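Local coordinates for succinyl-CoA:3-ketoacid coenzyme A transferase subunit B (PDB 3RRL), which catalyses, as subunit B of a two-subunit enzyme, transfer of coenzyme A from succinyl-CoA to a 3-oxo acid, yielding a 3-oxoacyl-CoA and succinate, at residues B[39-44]-B[85-90]; B[44-49]-B[74-79]; B[92-97]-B[131-136]; B[96-101]-B[109-114]; B[50-55]-B[66-71]. All blocks are in the same frame, centred on the assembly; numbering follows the deposited sequence.

Contact 1 (B[39-44]-B[85-90]); sequences VFQSEN and FAMIRG
Q41, on strand 39-42, lays its carboxamide against helix 81-89: NE2 stands 3.8 Å from CD1 of I88 and also touches the selenium of M87, which is modelled as selenomethionine. The Q41 and M87 side chains run antiparallel past one another, with Q41 CG and M87 SE 4.0 Å apart, whereas I88 CD1 has both OE1 and NE2 of Q41 near it. The second patch belongs to E43 and F85. Here E43 CB meets the ring tip, CZ of F85, at 3.8 Å, and E43 O lies at the same distance from CE2, oblique to the ring. CD1 of I88 links the patches, because it also comes to 4.3 Å from E43 CB. In Q41, CG is anti to the backbone N (chi1 -163°), and a bend at chi2 (-100°) turns CD out of the line of the chain.

No hydrogen bond joins the two segments; the polar groups are held from the next shell. N20 ND2 donates to Q41 OE1, Q41 NE2 has a weak bond with S84 OG, and S84 OG is hydrogen-bonded to E43 O. L128 of helix 125-131 touches both E43 and I88.

E43 is the predicted active-site residue, and in this family such a glutamate carries the CoA thioester. Its carboxylate takes no part in these contacts, which is consistent with a backbone and CB held by F85, I88 and S84 while the carboxylate is left for chemistry.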
# COMPACT_ATOMS: atom_id res chain seq x y z
N VAL B 39 2.71 -20.77 10.94
CA VAL B 39 3.20 -20.07 9.76
C VAL B 39 4.27 -19.08 10.18
O VAL B 39 4.01 -18.17 10.97
CB VAL B 39 2.06 -19.34 9.04
CG1 VAL B 39 2.58 -18.64 7.80
CG2 VAL B 39 0.95 -20.32 8.69
N PHE B 40 5.48 -19.26 9.66
CA PHE B 40 6.55 -18.32 9.94
C PHE B 40 6.62 -17.25 8.86
O PHE B 40 6.56 -17.55 7.67
CB PHE B 40 7.88 -19.05 10.09
CG PHE B 40 7.93 -19.97 11.28
CD1 PHE B 40 7.98 -19.45 12.56
CD2 PHE B 40 7.90 -21.35 11.11
CE1 PHE B 40 8.02 -20.29 13.67
CE2 PHE B 40 7.94 -22.20 12.20
CZ PHE B 40 7.99 -21.67 13.49
N GLN B 41 6.72 -16.00 9.30
CA GLN B 41 6.76 -14.86 8.39
C GLN B 41 8.19 -14.37 8.25
O GLN B 41 8.92 -14.30 9.23
CB GLN B 41 5.87 -13.74 8.92
CG GLN B 41 5.49 -12.69 7.90
CD GLN B 41 6.33 -11.43 7.99
OE1 GLN B 41 7.40 -11.44 8.60
NE2 GLN B 41 5.85 -10.35 7.38
N SER B 42 8.59 -14.03 7.03
CA SER B 42 9.90 -13.45 6.79
C SER B 42 9.67 -12.02 6.34
O SER B 42 8.86 -11.78 5.43
CB SER B 42 10.66 -14.25 5.73
OG SER B 42 12.04 -13.96 5.73
N GLU B 43 10.35 -11.08 6.98
CA GLU B 43 10.04 -9.66 6.79
C GLU B 43 10.38 -9.15 5.39
O GLU B 43 9.98 -8.05 5.00
CB GLU B 43 10.75 -8.82 7.85
CG GLU B 43 12.26 -8.83 7.71
CD GLU B 43 12.96 -8.70 9.05
OE1 GLU B 43 12.27 -8.77 10.09
OE2 GLU B 43 14.20 -8.52 9.06
N ASN B 44 11.10 -9.98 4.64
CA ASN B 44 11.54 -9.62 3.31
C ASN B 44 10.47 -9.95 2.26
O ASN B 44 10.73 -9.89 1.05
CB ASN B 44 12.91 -10.20 2.96
CG ASN B 44 13.00 -11.69 3.16
OD1 ASN B 44 12.45 -12.24 4.11
ND2 ASN B 44 13.71 -12.36 2.26
N PHE B 85 5.52 -5.12 6.09
CA PHE B 85 5.52 -4.30 7.28
C PHE B 85 4.14 -3.74 7.62
O PHE B 85 3.87 -3.40 8.77
CB PHE B 85 6.64 -3.25 7.23
CG PHE B 85 7.99 -3.84 7.50
CD1 PHE B 85 8.36 -4.18 8.79
CD2 PHE B 85 8.87 -4.11 6.47
CE1 PHE B 85 9.58 -4.76 9.06
CE2 PHE B 85 10.10 -4.69 6.73
CZ PHE B 85 10.45 -5.02 8.03
N ALA B 86 3.25 -3.69 6.63
CA ALA B 86 1.85 -3.37 6.90
C ALA B 86 1.26 -4.50 7.74
O ALA B 86 0.51 -4.28 8.67
CB ALA B 86 1.07 -3.19 5.60
N MSE B 87 1.61 -5.73 7.38
CA MSE B 87 1.16 -6.92 8.08
C MSE B 87 1.69 -6.89 9.52
O MSE B 87 0.97 -7.19 10.49
CB MSE B 87 1.68 -8.14 7.34
CG MSE B 87 1.28 -9.48 7.89
SE MSE B 87 2.05 -10.90 6.78
CE MSE B 87 1.61 -10.17 5.05
N ILE B 88 2.96 -6.53 9.65
CA ILE B 88 3.60 -6.46 10.96
C ILE B 88 3.08 -5.28 11.79
O ILE B 88 2.66 -5.45 12.93
CB ILE B 88 5.12 -6.38 10.82
CG1 ILE B 88 5.67 -7.75 10.42
CG2 ILE B 88 5.75 -5.91 12.13
CD1 ILE B 88 7.09 -7.72 9.89
N ARG B 89 3.11 -4.09 11.20
CA ARG B 89 2.74 -2.87 11.93
C ARG B 89 1.26 -2.88 12.27
O ARG B 89 0.84 -2.30 13.27
CB ARG B 89 3.07 -1.63 11.09
CG ARG B 89 2.95 -0.31 11.84
CD ARG B 89 2.92 0.88 10.88
NE ARG B 89 4.08 0.91 9.99
CZ ARG B 89 4.07 0.50 8.72
NH1 ARG B 89 5.18 0.59 8.00
NH2 ARG B 89 2.96 0.01 8.16
N GLY B 90 0.48 -3.54 11.42
CA GLY B 90 -0.97 -3.55 11.57
C GLY B 90 -1.47 -4.52 12.62
O GLY B 90 -2.68 -4.63 12.83

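Contact 2 (B[44-49]-B[74-79])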
# COMPACT_ATOMS: atom_id res chain seq x y z
N ASN B 44 11.10 -9.98 4.64
CA ASN B 44 11.54 -9.62 3.31
C ASN B 44 10.47 -9.95 2.26
O ASN B 44 10.73 -9.89 1.05
CB ASN B 44 12.91 -10.20 2.96
CG ASN B 44 13.00 -11.69 3.16
OD1 ASN B 44 12.45 -12.24 4.11
ND2 ASN B 44 13.71 -12.36 2.26
N GLY B 45 9.27 -10.28 2.74
CA GLY B 45 8.16 -10.51 1.83
C GLY B 45 7.66 -11.92 1.61
O GLY B 45 7.15 -12.24 0.54
N LEU B 46 7.85 -12.78 2.59
CA LEU B 46 7.26 -14.11 2.50
C LEU B 46 6.44 -14.47 3.73
O LEU B 46 6.80 -14.15 4.86
CB LEU B 46 8.35 -15.15 2.28
CG LEU B 46 8.00 -16.57 2.72
CD1 LEU B 46 7.00 -17.20 1.75
CD2 LEU B 46 9.30 -17.38 2.80
N LEU B 47 5.32 -15.16 3.49
CA LEU B 47 4.57 -15.80 4.56
C LEU B 47 4.57 -17.30 4.26
O LEU B 47 4.22 -17.70 3.16
CB LEU B 47 3.15 -15.24 4.60
CG LEU B 47 2.32 -15.54 5.84
CD1 LEU B 47 3.03 -15.05 7.09
CD2 LEU B 47 0.94 -14.88 5.73
N GLY B 48 4.85 -18.13 5.26
CA GLY B 48 5.12 -19.55 5.02
C GLY B 48 6.55 -20.00 4.74
O GLY B 48 6.82 -20.71 3.77
N ILE B 49 7.48 -19.58 5.60
CA ILE B 49 8.84 -20.11 5.58
C ILE B 49 8.88 -21.63 5.77
O ILE B 49 8.07 -22.21 6.49
CB ILE B 49 9.70 -19.49 6.71
CG1 ILE B 49 9.82 -17.98 6.55
CG2 ILE B 49 11.10 -20.12 6.76
CD1 ILE B 49 10.63 -17.35 7.68
N PRO B 74 3.49 -25.27 1.53
CA PRO B 74 2.27 -25.11 0.74
C PRO B 74 1.40 -24.00 1.33
O PRO B 74 1.26 -23.93 2.55
CB PRO B 74 1.57 -26.46 0.91
CG PRO B 74 2.68 -27.42 1.21
CD PRO B 74 3.65 -26.64 2.04
N GLY B 75 0.85 -23.14 0.48
CA GLY B 75 0.02 -22.04 0.95
C GLY B 75 0.84 -20.83 1.36
O GLY B 75 0.33 -19.90 1.98
N ALA B 76 2.12 -20.85 1.01
CA ALA B 76 2.97 -19.69 1.21
C ALA B 76 2.49 -18.57 0.28
O ALA B 76 1.78 -18.82 -0.69
CB ALA B 76 4.42 -20.03 0.93
N SER B 77 2.87 -17.33 0.61
CA SER B 77 2.62 -16.19 -0.27
C SER B 77 3.82 -15.25 -0.25
O SER B 77 4.52 -15.17 0.74
CB SER B 77 1.34 -15.45 0.14
OG SER B 77 1.33 -15.21 1.53
N PHE B 78 4.05 -14.57 -1.36
CA PHE B 78 5.10 -13.56 -1.44
C PHE B 78 4.44 -12.20 -1.57
O PHE B 78 3.33 -12.09 -2.09
CB PHE B 78 6.03 -13.80 -2.63
CG PHE B 78 6.83 -15.08 -2.55
CD1 PHE B 78 7.80 -15.24 -1.58
CD2 PHE B 78 6.64 -16.10 -3.46
CE1 PHE B 78 8.54 -16.41 -1.50
CE2 PHE B 78 7.39 -17.27 -3.39
CZ PHE B 78 8.33 -17.42 -2.40
N PHE B 79 5.11 -11.18 -1.07
CA PHE B 79 4.61 -9.82 -1.19
C PHE B 79 5.76 -8.85 -1.01
O PHE B 79 6.88 -9.26 -0.69
CB PHE B 79 3.53 -9.57 -0.13
CG PHE B 79 3.79 -10.29 1.16
CD1 PHE B 79 4.63 -9.74 2.12
CD2 PHE B 79 3.21 -11.52 1.41
CE1 PHE B 79 4.88 -10.40 3.32
CE2 PHE B 79 3.45 -12.19 2.61
CZ PHE B 79 4.28 -11.63 3.57
O HOH W 1 9.56 -9.95 -1.41
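G45 O is gripped by the far segment in several ways. F79 N donates to it at 2.8 Å with an N-H...O angle of 155°, the donor tilted 34° from the carbonyl plane. F78 adds a CA-H...O contact of 3.1 Å from its CA to G45 O, and the edge of its ring lies near the same oxygen. Further along, L47 and S77 form an antiparallel hydrogen-bonded pair: L47 N donates to S77 O almost straight (172°), and S77 N returns the bond to L47 O. L46 and F78 are the adjacent non-hydrogen-bonded pair. Past G45 a water bridges the two segments, donating to both N44 O and F79 O.

On one face, L46 crosses F78 obliquely, CD1 of L46 reaching CE1 of F78 at 3.7 Å. On the other, the F79 ring covers the backbone: G45 C lies 3.6 Å above its plane, offset toward the rim, and L47 CB sits at the ring edge, 3.7 Å from CE2 of F79. G45 and L46 both face S42 in a G1 beta bulge, and the positive phi of G45 suits that position.

Strand 46-49 lies between strand 39-42 and strand 76-78, one of the two outermost strands of this sheet within the chain. F79 packs on S84 and M87 of helix 81-89, while backbone bonds from F78 lead to another chain of the assembly.

Contact 3 (B[92-97]-B[131-136])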
# COMPACT_ATOMS: atom_id res chain seq x y z
N HIS B 92 -1.00 -7.95 12.83
CA HIS B 92 -1.48 -9.25 12.34
C HIS B 92 -0.62 -10.44 12.76
O HIS B 92 -1.07 -11.59 12.71
CB HIS B 92 -1.68 -9.19 10.83
CG HIS B 92 -2.57 -8.07 10.39
ND1 HIS B 92 -3.93 -8.23 10.21
CD2 HIS B 92 -2.31 -6.77 10.13
CE1 HIS B 92 -4.46 -7.08 9.84
NE2 HIS B 92 -3.50 -6.17 9.79
N ILE B 93 0.61 -10.18 13.19
CA ILE B 93 1.52 -11.25 13.63
C ILE B 93 1.28 -11.56 15.11
O ILE B 93 1.34 -10.67 15.96
CB ILE B 93 3.00 -10.84 13.45
CG1 ILE B 93 3.28 -10.48 11.99
CG2 ILE B 93 3.94 -11.94 13.93
CD1 ILE B 93 3.11 -11.63 11.04
N ASP B 94 1.01 -12.83 15.43
CA ASP B 94 0.66 -13.20 16.80
C ASP B 94 1.87 -13.13 17.72
O ASP B 94 1.75 -12.79 18.89
CB ASP B 94 0.07 -14.61 16.84
CG ASP B 94 -1.21 -14.74 16.05
OD1 ASP B 94 -2.15 -13.95 16.31
OD2 ASP B 94 -1.27 -15.61 15.15
N LEU B 95 3.03 -13.50 17.19
CA LEU B 95 4.21 -13.62 18.03
C LEU B 95 5.49 -13.20 17.33
O LEU B 95 5.81 -13.68 16.24
CB LEU B 95 4.31 -15.07 18.49
CG LEU B 95 5.41 -15.42 19.47
CD1 LEU B 95 5.28 -14.54 20.68
CD2 LEU B 95 5.27 -16.88 19.83
N ALA B 96 6.25 -12.33 17.98
CA ALA B 96 7.59 -12.00 17.51
C ALA B 96 8.56 -12.36 18.62
O ALA B 96 8.41 -11.92 19.76
CB ALA B 96 7.69 -10.53 17.17
N ILE B 97 9.55 -13.18 18.27
CA ILE B 97 10.58 -13.57 19.21
C ILE B 97 11.88 -12.90 18.81
O ILE B 97 12.26 -12.93 17.63
CB ILE B 97 10.76 -15.09 19.26
CG1 ILE B 97 9.41 -15.77 19.54
CG2 ILE B 97 11.77 -15.46 20.32
CD1 ILE B 97 9.49 -17.26 19.67
N GLY B 131 4.29 -3.96 16.66
CA GLY B 131 3.20 -4.61 15.94
C GLY B 131 2.74 -5.97 16.44
O GLY B 131 1.54 -6.24 16.46
N ALA B 132 3.68 -6.83 16.82
CA ALA B 132 3.36 -8.20 17.22
C ALA B 132 2.36 -8.22 18.38
O ALA B 132 2.49 -7.43 19.31
CB ALA B 132 4.63 -8.95 17.58
N LYS B 133 1.36 -9.10 18.33
CA LYS B 133 0.40 -9.19 19.44
C LYS B 133 1.11 -9.55 20.75
O LYS B 133 0.74 -9.07 21.82
CB LYS B 133 -0.71 -10.20 19.14
CG LYS B 133 -1.61 -9.81 17.97
CD LYS B 133 -2.64 -10.90 17.68
CE LYS B 133 -3.06 -10.88 16.22
NZ LYS B 133 -3.84 -12.10 15.84
N LYS B 134 2.12 -10.41 20.65
CA LYS B 134 2.96 -10.70 21.80
C LYS B 134 4.43 -10.62 21.41
O LYS B 134 4.85 -11.15 20.39
CB LYS B 134 2.65 -12.07 22.40
CG LYS B 134 3.40 -12.32 23.68
CD LYS B 134 3.10 -13.68 24.27
CE LYS B 134 3.85 -13.88 25.58
NZ LYS B 134 3.77 -15.28 26.07
N VAL B 135 5.21 -9.93 22.24
CA VAL B 135 6.63 -9.78 22.02
C VAL B 135 7.39 -10.53 23.09
O VAL B 135 7.29 -10.21 24.27
CB VAL B 135 7.05 -8.30 22.05
CG1 VAL B 135 8.56 -8.18 22.02
CG2 VAL B 135 6.41 -7.54 20.88
N ILE B 136 8.14 -11.55 22.68
CA ILE B 136 8.99 -12.31 23.58
C ILE B 136 10.47 -12.07 23.29
O ILE B 136 10.91 -12.21 22.15
CB ILE B 136 8.73 -13.82 23.45
CG1 ILE B 136 7.25 -14.13 23.65
CG2 ILE B 136 9.59 -14.61 24.43
CD1 ILE B 136 6.90 -15.59 23.40
O HOH W 2 -3.62 -12.18 12.68
O HOH W 3 1.84 -7.87 13.94
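K133 NZ meets OD1 of the D94 carboxylate nearly in line with its C-O bond, in a salt bridge modelled at a short 2.5 Å. D94 OD2 accepts a bond from Y18 N, so both oxygens of this flat group are held. The H92 imidazole meets an aromatic side chain of another chain edge-to-face, and its NE2 is hydrogen-bonded to that chain's backbone. A water bonded to K133 NZ also donates to H92 O.

Beyond the salt bridge along the chain, strands 95-97 and 134-136 run parallel, their axes approaching to 4.9 Å at 16°. K133 N donates to I93 O at 2.8 Å, K134 N to D94 O, A96 N to K134 O and I136 N to A96 O. L95 and I136 share one face, with a tight 3.3 Å between L95 CD1 and I136 CD1. The reverse face holds A96, whose CB is 3.5 Å from A132 CB.

Helix 125-131 leads through A132 into strand 134-138, which pairs parallel to 95-98. Although the 102-119 excursion intervenes, this strand-helix-strand connection is consistent with a Rossmann-like sheet. Strand 18-21 flanks 95-98 on its other side, and strand 166-168 flanks 134-138.

Contact 4 (B[96-101]-B[109-114]); sequences AILGGM and LANWMI
M101 packs tightly against the backbone of segment 109-114. Its CE lies 3.4 Å from N111 C, and the nitrogens of W112 and M113 come almost as close to that methyl. The selenium, in this selenomethionine, touches two atoms of I114: M101 SE is 3.4 Å from I114 CG1 and 3.5 Å from I114 CD1. A bend at chi3 (-62°) brings CE round onto the chain. The root of the same residue is fixed as well: M101 N donates to A110 O at 2.9 Å.

A second bond is slightly longer. N111 ND2 donates to G99 O at 3.1 Å, the donor tilted 34° from the carbonyl plane and the acceptor 22° out of the plane of the N111 amide. The other end of that amide, OD1, is bonded to T159 OG1. G100 CA touches both N111 CB, at 3.7 Å, and L109 CD1, at 3.9 Å.

At the inner end the packing thins. L98 CD2 and L109 CD2 are 4.5 Å apart, and L98 touches N111 more closely, crossing it at about a right angle. Those two leucines are buried, whereas G99, G100, M101, N111 and I114 are each partly exposed, so much of the close packing lies among partly exposed residues, though A110 and W112 are buried.

Strands 102-104 and 109-114 are antiparallel neighbours in a separate four-stranded sheet, joined by a short connection as a beta hairpin, and this contact lies where the chain leaves parallel strand 95-98 for it.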
# COMPACT_ATOMS: atom_id res chain seq x y z
N ALA B 96 6.25 -12.33 17.98
CA ALA B 96 7.59 -12.00 17.51
C ALA B 96 8.56 -12.36 18.62
O ALA B 96 8.41 -11.92 19.76
CB ALA B 96 7.69 -10.53 17.17
N ILE B 97 9.55 -13.18 18.27
CA ILE B 97 10.58 -13.57 19.21
C ILE B 97 11.88 -12.90 18.81
O ILE B 97 12.26 -12.93 17.63
CB ILE B 97 10.76 -15.09 19.26
CG1 ILE B 97 9.41 -15.77 19.54
CG2 ILE B 97 11.77 -15.46 20.32
CD1 ILE B 97 9.49 -17.26 19.67
N LEU B 98 12.54 -12.29 19.78
CA LEU B 98 13.71 -11.47 19.50
C LEU B 98 14.82 -11.74 20.50
O LEU B 98 14.56 -12.15 21.64
CB LEU B 98 13.36 -9.97 19.56
CG LEU B 98 12.38 -9.36 18.55
CD1 LEU B 98 10.99 -9.25 19.14
CD2 LEU B 98 12.87 -7.99 18.13
N GLY B 99 16.06 -11.50 20.08
CA GLY B 99 17.18 -11.51 20.99
C GLY B 99 17.33 -10.12 21.59
O GLY B 99 16.68 -9.19 21.14
N GLY B 100 18.17 -9.98 22.61
CA GLY B 100 18.42 -8.67 23.17
C GLY B 100 19.79 -8.57 23.81
O GLY B 100 20.37 -9.57 24.24
N MSE B 101 20.33 -7.36 23.83
CA MSE B 101 21.52 -7.06 24.63
C MSE B 101 21.18 -6.66 26.07
O MSE B 101 21.89 -7.00 27.01
CB MSE B 101 22.39 -6.05 23.92
CG MSE B 101 22.86 -6.57 22.57
SE MSE B 101 23.76 -5.24 21.51
CE MSE B 101 22.29 -3.99 21.30
N LEU B 109 13.66 -2.49 25.58
CA LEU B 109 14.57 -3.41 24.90
C LEU B 109 15.68 -2.72 24.11
O LEU B 109 15.43 -1.78 23.38
CB LEU B 109 13.80 -4.36 23.99
CG LEU B 109 14.64 -5.14 22.97
CD1 LEU B 109 15.43 -6.26 23.60
CD2 LEU B 109 13.81 -5.65 21.84
N ALA B 110 16.90 -3.19 24.28
CA ALA B 110 17.99 -2.70 23.46
C ALA B 110 18.61 -3.86 22.71
O ALA B 110 19.21 -4.73 23.31
CB ALA B 110 19.03 -2.02 24.31
N ASN B 111 18.44 -3.89 21.39
CA ASN B 111 19.05 -4.93 20.59
C ASN B 111 19.68 -4.54 19.25
O ASN B 111 20.07 -5.40 18.49
CB ASN B 111 18.13 -6.14 20.42
CG ASN B 111 17.10 -5.95 19.34
OD1 ASN B 111 16.85 -4.85 18.88
ND2 ASN B 111 16.50 -7.04 18.92
N TRP B 112 19.78 -3.26 18.95
CA TRP B 112 20.33 -2.88 17.66
C TRP B 112 21.69 -2.18 17.63
O TRP B 112 22.35 -2.18 16.62
CB TRP B 112 19.33 -2.04 16.89
CG TRP B 112 19.11 -0.70 17.45
CD1 TRP B 112 18.36 -0.39 18.52
CD2 TRP B 112 19.62 0.53 16.95
NE1 TRP B 112 18.37 0.95 18.74
CE2 TRP B 112 19.14 1.54 17.78
CE3 TRP B 112 20.44 0.88 15.89
CZ2 TRP B 112 19.44 2.87 17.58
CZ3 TRP B 112 20.75 2.19 15.70
CH2 TRP B 112 20.26 3.17 16.54
N MSE B 113 22.08 -1.57 18.73
CA MSE B 113 23.31 -0.82 18.71
C MSE B 113 24.15 -0.82 19.99
O MSE B 113 23.64 -0.69 21.08
CB MSE B 113 22.97 0.62 18.34
CG MSE B 113 24.02 1.63 18.63
SE MSE B 113 23.46 3.37 18.02
CE MSE B 113 24.42 3.38 16.34
N ILE B 114 25.46 -0.92 19.81
CA ILE B 114 26.43 -0.64 20.87
C ILE B 114 27.33 0.50 20.40
O ILE B 114 28.08 0.34 19.43
CB ILE B 114 27.30 -1.86 21.18
CG1 ILE B 114 26.42 -3.06 21.55
CG2 ILE B 114 28.27 -1.55 22.32
CD1 ILE B 114 27.19 -4.37 21.68

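Contact 5 (B[50-55]-B[66-71]); sequences GAYPLE and GKETIT
G50 and T71 begin an irregular crossing of the two legs of one long loop, between strands 46-49 and 72-73 of the CoA transferase fold. Neither leg is a regular strand, and the touching parts run 103° apart. CA atoms of Y52 and I70 come to 4.4 Å, closer than the 5.0 Å between those of G50 and T71. A51 O is the focus of the polar contacts, receiving T71 OG1 at 2.6 Å and a weak bond from T71 N. With chi1 at 65°, T71 OG1 stands between its own backbone N and carbonyl carbon, where it can reach A51 O alongside the N-H.

Next to this pair of bonds, one of them weak, T71 CG2 packs on P53, 3.7 Å from CB of the proline. T69 O comes to 3.3 Å from P53 CD and equally near Y52 CD1, oblique to the tyrosine ring. P53 and T69 cross at about a right angle, and T69 OG1 is bonded to the backbone of another chain. Y52 O bonds to a basic side chain of another chain as well, so the crossing belongs to a subunit interface.

Farther out, Y52 OH donates to E68 OE1 at 2.7 Å, coming from above the carboxylate plane; E68 extends beyond CG to meet it. The same ring also takes I70 at its edge, near its plane, with CG2 of I70 4.1 Å from CD1 of Y52.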
# COMPACT_ATOMS: atom_id res chain seq x y z
N GLY B 50 9.90 -22.27 5.20
CA GLY B 50 9.97 -23.71 5.15
C GLY B 50 11.42 -24.12 5.28
O GLY B 50 12.29 -23.28 5.51
N ALA B 51 11.68 -25.42 5.16
CA ALA B 51 13.00 -25.96 5.44
C ALA B 51 14.03 -25.42 4.46
O ALA B 51 13.69 -24.87 3.42
CB ALA B 51 12.96 -27.47 5.39
N TYR B 52 15.31 -25.54 4.83
CA TYR B 52 16.39 -25.33 3.88
C TYR B 52 16.20 -26.32 2.75
O TYR B 52 15.75 -27.44 2.97
CB TYR B 52 17.75 -25.55 4.54
CG TYR B 52 18.06 -24.57 5.64
CD1 TYR B 52 17.79 -23.22 5.49
CD2 TYR B 52 18.61 -24.99 6.84
CE1 TYR B 52 18.07 -22.32 6.49
CE2 TYR B 52 18.89 -24.10 7.86
CZ TYR B 52 18.62 -22.76 7.68
OH TYR B 52 18.90 -21.86 8.68
N PRO B 53 16.54 -25.90 1.52
CA PRO B 53 16.42 -26.73 0.32
C PRO B 53 17.42 -27.88 0.28
O PRO B 53 18.51 -27.80 0.85
CB PRO B 53 16.74 -25.75 -0.81
CG PRO B 53 17.58 -24.70 -0.17
CD PRO B 53 17.03 -24.54 1.21
N LEU B 54 17.04 -28.96 -0.40
CA LEU B 54 17.98 -30.02 -0.73
C LEU B 54 18.97 -29.43 -1.73
O LEU B 54 18.66 -28.46 -2.41
CB LEU B 54 17.25 -31.20 -1.37
CG LEU B 54 16.18 -31.91 -0.54
CD1 LEU B 54 15.24 -32.74 -1.43
CD2 LEU B 54 16.82 -32.78 0.54
N GLU B 55 20.16 -30.01 -1.81
CA GLU B 55 21.13 -29.59 -2.81
C GLU B 55 20.47 -29.63 -4.19
O GLU B 55 19.85 -30.63 -4.56
CB GLU B 55 22.37 -30.49 -2.78
N GLY B 66 17.80 -13.57 7.17
CA GLY B 66 19.22 -13.76 7.44
C GLY B 66 20.03 -14.02 6.19
O GLY B 66 21.18 -14.43 6.27
N LYS B 67 19.43 -13.78 5.02
CA LYS B 67 20.10 -13.99 3.73
C LYS B 67 20.48 -15.45 3.49
O LYS B 67 21.41 -15.74 2.74
CB LYS B 67 21.35 -13.09 3.60
CG LYS B 67 21.18 -11.68 4.15
CD LYS B 67 20.00 -10.96 3.53
CE LYS B 67 19.88 -9.52 4.03
NZ LYS B 67 19.40 -9.41 5.44
N GLU B 68 19.74 -16.36 4.12
CA GLU B 68 19.95 -17.79 3.92
C GLU B 68 18.97 -18.33 2.88
O GLU B 68 17.82 -17.90 2.82
CB GLU B 68 19.76 -18.54 5.23
CG GLU B 68 20.62 -18.03 6.37
CD GLU B 68 20.42 -18.81 7.65
OE1 GLU B 68 19.29 -19.30 7.88
OE2 GLU B 68 21.39 -18.94 8.44
N THR B 69 19.42 -19.29 2.08
CA THR B 69 18.55 -19.91 1.09
C THR B 69 17.57 -20.86 1.77
O THR B 69 17.97 -21.68 2.60
CB THR B 69 19.34 -20.68 0.02
OG1 THR B 69 20.17 -21.66 0.66
CG2 THR B 69 20.20 -19.71 -0.78
N ILE B 70 16.29 -20.74 1.41
CA ILE B 70 15.24 -21.52 2.05
C ILE B 70 14.25 -22.08 1.03
O ILE B 70 14.43 -21.93 -0.17
CB ILE B 70 14.43 -20.67 3.05
CG1 ILE B 70 13.86 -19.44 2.36
CG2 ILE B 70 15.32 -20.26 4.22
CD1 ILE B 70 12.87 -18.65 3.22
N THR B 71 13.20 -22.73 1.54
CA THR B 71 12.06 -23.09 0.70
C THR B 71 10.79 -22.51 1.32
O THR B 71 10.85 -21.81 2.33
CB THR B 71 11.90 -24.61 0.57
OG1 THR B 71 11.58 -25.17 1.86
CG2 THR B 71 13.19 -25.25 0.03

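Overall arrangement
Contacts 1, 2 and 3 adjoin along one mixed sheet. Contact 1 shares N44 with contact 2, where F40 O is 3.0 Å from G48 N, a probable hydrogen bond, and it touches contact 3 through M87 O and H92 N, 3.2 Å apart. Contact 4 starts from the same strand as contact 3, and I136 O lies 2.9 Å from L98 N. Contact 5 is nested in the loop closed by contact 2 and meets it through L46 CD2 and I70 CD1, 3.8 Å apart. The predicted active-site E43 belongs to contact 1; its side chain is about 8 Å from that of L98, about 9 Å from A96 and about 11 Å from I70.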